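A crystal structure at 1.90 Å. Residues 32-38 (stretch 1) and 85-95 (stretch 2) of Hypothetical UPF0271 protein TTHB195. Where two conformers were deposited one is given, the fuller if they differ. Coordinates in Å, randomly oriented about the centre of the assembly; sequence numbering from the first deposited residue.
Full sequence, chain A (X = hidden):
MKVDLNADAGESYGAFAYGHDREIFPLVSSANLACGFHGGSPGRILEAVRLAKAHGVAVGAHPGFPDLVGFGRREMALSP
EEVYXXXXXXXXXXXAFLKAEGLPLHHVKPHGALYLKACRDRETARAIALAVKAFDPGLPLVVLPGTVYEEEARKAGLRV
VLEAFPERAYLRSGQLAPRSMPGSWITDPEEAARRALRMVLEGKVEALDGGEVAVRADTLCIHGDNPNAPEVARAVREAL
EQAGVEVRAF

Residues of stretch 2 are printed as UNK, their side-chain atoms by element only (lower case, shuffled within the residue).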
# COMPACT_ATOMS: atom_id res chain seq x y z
N ASN A 32 4.96 -18.41 -13.93
CA ASN A 32 4.91 -16.96 -14.07
C ASN A 32 4.77 -16.44 -12.64
O ASN A 32 3.72 -16.57 -12.03
CB ASN A 32 3.69 -16.55 -14.90
CG ASN A 32 3.44 -17.49 -16.07
OD1 ASN A 32 4.29 -17.66 -16.94
ND2 ASN A 32 2.26 -18.10 -16.09
N LEU A 33 5.85 -15.87 -12.11
CA LEU A 33 5.84 -15.37 -10.74
C LEU A 33 5.43 -13.91 -10.59
O LEU A 33 5.90 -13.04 -11.32
CB LEU A 33 7.23 -15.57 -10.12
CG LEU A 33 7.47 -16.93 -9.45
CD1 LEU A 33 7.08 -18.07 -10.39
CD2 LEU A 33 8.92 -17.04 -9.04
N ALA A 34 4.55 -13.66 -9.62
CA ALA A 34 4.08 -12.32 -9.33
C ALA A 34 5.27 -11.49 -8.86
O ALA A 34 6.23 -12.03 -8.30
CB ALA A 34 2.99 -12.35 -8.24
N CYS A 35 5.20 -10.17 -9.06
CA CYS A 35 6.31 -9.30 -8.70
C CYS A 35 6.03 -8.22 -7.66
O CYS A 35 6.70 -7.18 -7.66
CB CYS A 35 6.86 -8.66 -9.98
SG CYS A 35 7.24 -9.86 -11.31
N GLY A 36 5.06 -8.45 -6.78
CA GLY A 36 4.77 -7.50 -5.72
C GLY A 36 3.69 -6.46 -5.94
O GLY A 36 3.38 -5.70 -5.02
N PHE A 37 3.11 -6.41 -7.13
CA PHE A 37 2.06 -5.42 -7.42
C PHE A 37 0.64 -5.95 -7.22
O PHE A 37 -0.19 -5.28 -6.58
CB PHE A 37 2.21 -4.90 -8.86
CG PHE A 37 3.21 -3.78 -9.00
CD1 PHE A 37 4.43 -3.83 -8.34
CD2 PHE A 37 2.93 -2.69 -9.83
CE1 PHE A 37 5.37 -2.80 -8.50
CE2 PHE A 37 3.86 -1.66 -10.00
CZ PHE A 37 5.08 -1.71 -9.33
N HIS A 38 0.34 -7.12 -7.77
CA HIS A 38 -0.98 -7.68 -7.58
C HIS A 38 -0.91 -8.88 -6.65
O HIS A 38 -1.91 -9.49 -6.30
CB HIS A 38 -1.52 -8.10 -8.94
CG HIS A 38 -0.72 -9.27 -9.46
ND1 HIS A 38 0.43 -9.12 -10.17
CD2 HIS A 38 -1.00 -10.63 -9.34
CE1 HIS A 38 0.83 -10.38 -10.47
NE2 HIS A 38 -0.00 -11.30 -9.98
N UNK A 85 7.26 1.85 -16.92
CA UNK A 85 7.99 1.95 -15.65
C UNK A 85 7.59 0.84 -14.67
O UNK A 85 8.44 0.25 -14.01
c UNK A 85 7.75 3.33 -15.01
N UNK A 86 6.29 0.57 -14.58
CA UNK A 86 5.80 -0.46 -13.67
C UNK A 86 6.32 -1.85 -14.06
O UNK A 86 6.71 -2.64 -13.20
o UNK A 86 2.49 0.78 -12.69
c UNK A 86 3.72 0.70 -12.83
c UNK A 86 4.28 -0.46 -13.64
o UNK A 86 4.53 1.51 -12.34
N UNK A 87 6.31 -2.14 -15.35
CA UNK A 87 6.80 -3.43 -15.83
C UNK A 87 8.30 -3.57 -15.58
O UNK A 87 8.77 -4.62 -15.14
c UNK A 87 4.99 -3.76 -17.53
c UNK A 87 6.49 -3.63 -17.34
c UNK A 87 7.20 -4.88 -17.88
N UNK A 88 9.06 -2.51 -15.86
CA UNK A 88 10.51 -2.56 -15.63
C UNK A 88 10.81 -2.83 -14.16
O UNK A 88 11.65 -3.67 -13.82
c UNK A 88 12.87 -2.21 -17.54
c UNK A 88 12.47 0.26 -17.50
c UNK A 88 11.17 -1.24 -16.01
c UNK A 88 11.82 -1.11 -17.38
N UNK A 89 10.13 -2.09 -13.29
CA UNK A 89 10.29 -2.21 -11.86
C UNK A 89 10.07 -3.65 -11.41
O UNK A 89 10.86 -4.21 -10.65
c UNK A 89 9.38 -1.26 -9.64
c UNK A 89 10.08 -0.15 -7.60
o UNK A 89 9.70 -1.19 -5.48
c UNK A 89 9.59 -1.21 -6.85
c UNK A 89 9.28 -1.29 -11.15
c UNK A 89 8.89 -2.32 -8.86
c UNK A 89 8.98 -2.30 -7.48
c UNK A 89 9.98 -0.18 -8.99
N UNK A 90 8.98 -4.25 -11.88
CA UNK A 90 8.63 -5.61 -11.50
C UNK A 90 9.60 -6.66 -12.03
O UNK A 90 10.01 -7.55 -11.29
c UNK A 90 6.16 -5.11 -11.17
c UNK A 90 4.75 -5.36 -11.65
o UNK A 90 4.13 -6.36 -11.30
n UNK A 90 4.23 -4.44 -12.45
c UNK A 90 7.21 -5.91 -11.96
N UNK A 91 9.96 -6.55 -13.30
CA UNK A 91 10.90 -7.50 -13.89
C UNK A 91 12.21 -7.43 -13.12
O UNK A 91 12.81 -8.45 -12.80
c UNK A 91 10.06 -7.08 -17.66
c UNK A 91 11.17 -7.18 -15.37
c UNK A 91 9.93 -7.51 -16.21
c UNK A 91 12.40 -7.95 -15.87
N UNK A 92 12.65 -6.21 -12.82
CA UNK A 92 13.90 -6.05 -12.09
C UNK A 92 13.87 -6.67 -10.71
O UNK A 92 14.82 -7.36 -10.31
N UNK A 93 12.79 -6.44 -9.97
CA UNK A 93 12.66 -6.98 -8.62
C UNK A 93 12.77 -8.50 -8.63
O UNK A 93 13.51 -9.07 -7.84
c UNK A 93 11.34 -6.55 -7.99
N UNK A 94 12.03 -9.15 -9.53
CA UNK A 94 12.07 -10.61 -9.62
C UNK A 94 13.47 -11.10 -10.02
O UNK A 94 13.97 -12.08 -9.46
c UNK A 94 10.82 -13.40 -9.59
c UNK A 94 11.07 -12.63 -10.88
c UNK A 94 11.03 -11.12 -10.62
c UNK A 94 10.03 -13.00 -11.93
N UNK A 95 14.10 -10.40 -10.96
CA UNK A 95 15.43 -10.81 -11.42
C UNK A 95 16.47 -10.86 -10.32
O UNK A 95 17.43 -11.61 -10.42
o UNK A 95 16.31 -8.62 -12.04
c UNK A 95 15.92 -9.89 -12.55
O HOH W 1 3.03 -8.22 -9.61

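Position 85 opens the helical stretch with a single side-chain carbon, which is out of reach of stretch 1; it is Ala-85. Position 86 has two carbons, the second carrying two oxygens, and that carboxylate carbon approaches the edge of the Phe-37 ring, near its plane. This is Asp-86, with CG 3.7 Å from Phe-37 CE2. At position 87 one carbon bears two others, and the CA-to-CB bond points away from stretch 1: Val-87. Position 88 has four carbons forked at the second, the pattern of leucine; Leu-88 lies out of reach of stretch 1.

At position 89 one carbon leads to a six-carbon ring bearing an oxygen, which identifies Tyr-89. Its CD1 lies 3.6 Å from Phe-37 CE1, and the two rings meet obliquely, with centroids 5.6 Å apart and planes at 52°. The hydroxyl is hydrogen-bonded elsewhere in the structure.

Position 90 carries three carbons, the third bearing one oxygen and one nitrogen, and its side chain runs over one face of the Phe-37 ring. It is Gln-90. Its CG sits 3.7 Å from the ring centroid, 18° off the normal, in a CH-pi contact, while NE2 lies 3.4 Å from Phe-37 CD2 and donates to Asp-86 O (3.2 Å) within the helix. Its CB packs 3.4 Å from Cys-35 CB.

Position 91 has four carbons forked at the first, one arm two carbons long, and faces away: Ile-91. Position 92 has no side-chain atoms and is Gly-92. The lone carbon of position 93 points toward stretch 1, but this CB comes no closer than 4.7 Å, to Cys-35 O; this is Ala-93. Position 94 has four carbons forked at the second, and they reach both Leu-33 and Cys-35. In this residue, Leu-94, CD1 lies 4.1 Å from Leu-33 CD2, and CB 4.1 Å from Cys-35 SG. Position 95, one carbon and one oxygen, is Ser-95, whose OG donates to Gly-92 O (2.6 Å).

The contact buries 436 Å² without a direct hydrogen bond between the stretches. Helical spacing brings 86, 90 and 94 to the same side, so that Leu-94 packs on Leu-33 and Cys-35 while Gln-90 covers Phe-37. A water supplies the polar link: it accepts from Cys-35 N (3.0 Å) and Phe-37 N (3.1 Å) and donates to Gln-90 OE1 (2.7 Å). One glutamine thus combines apolar packing through its aliphatic carbons with a water-mediated tie to the loop backbone.

Stretch 2 85-95: ADVLYQIGALS
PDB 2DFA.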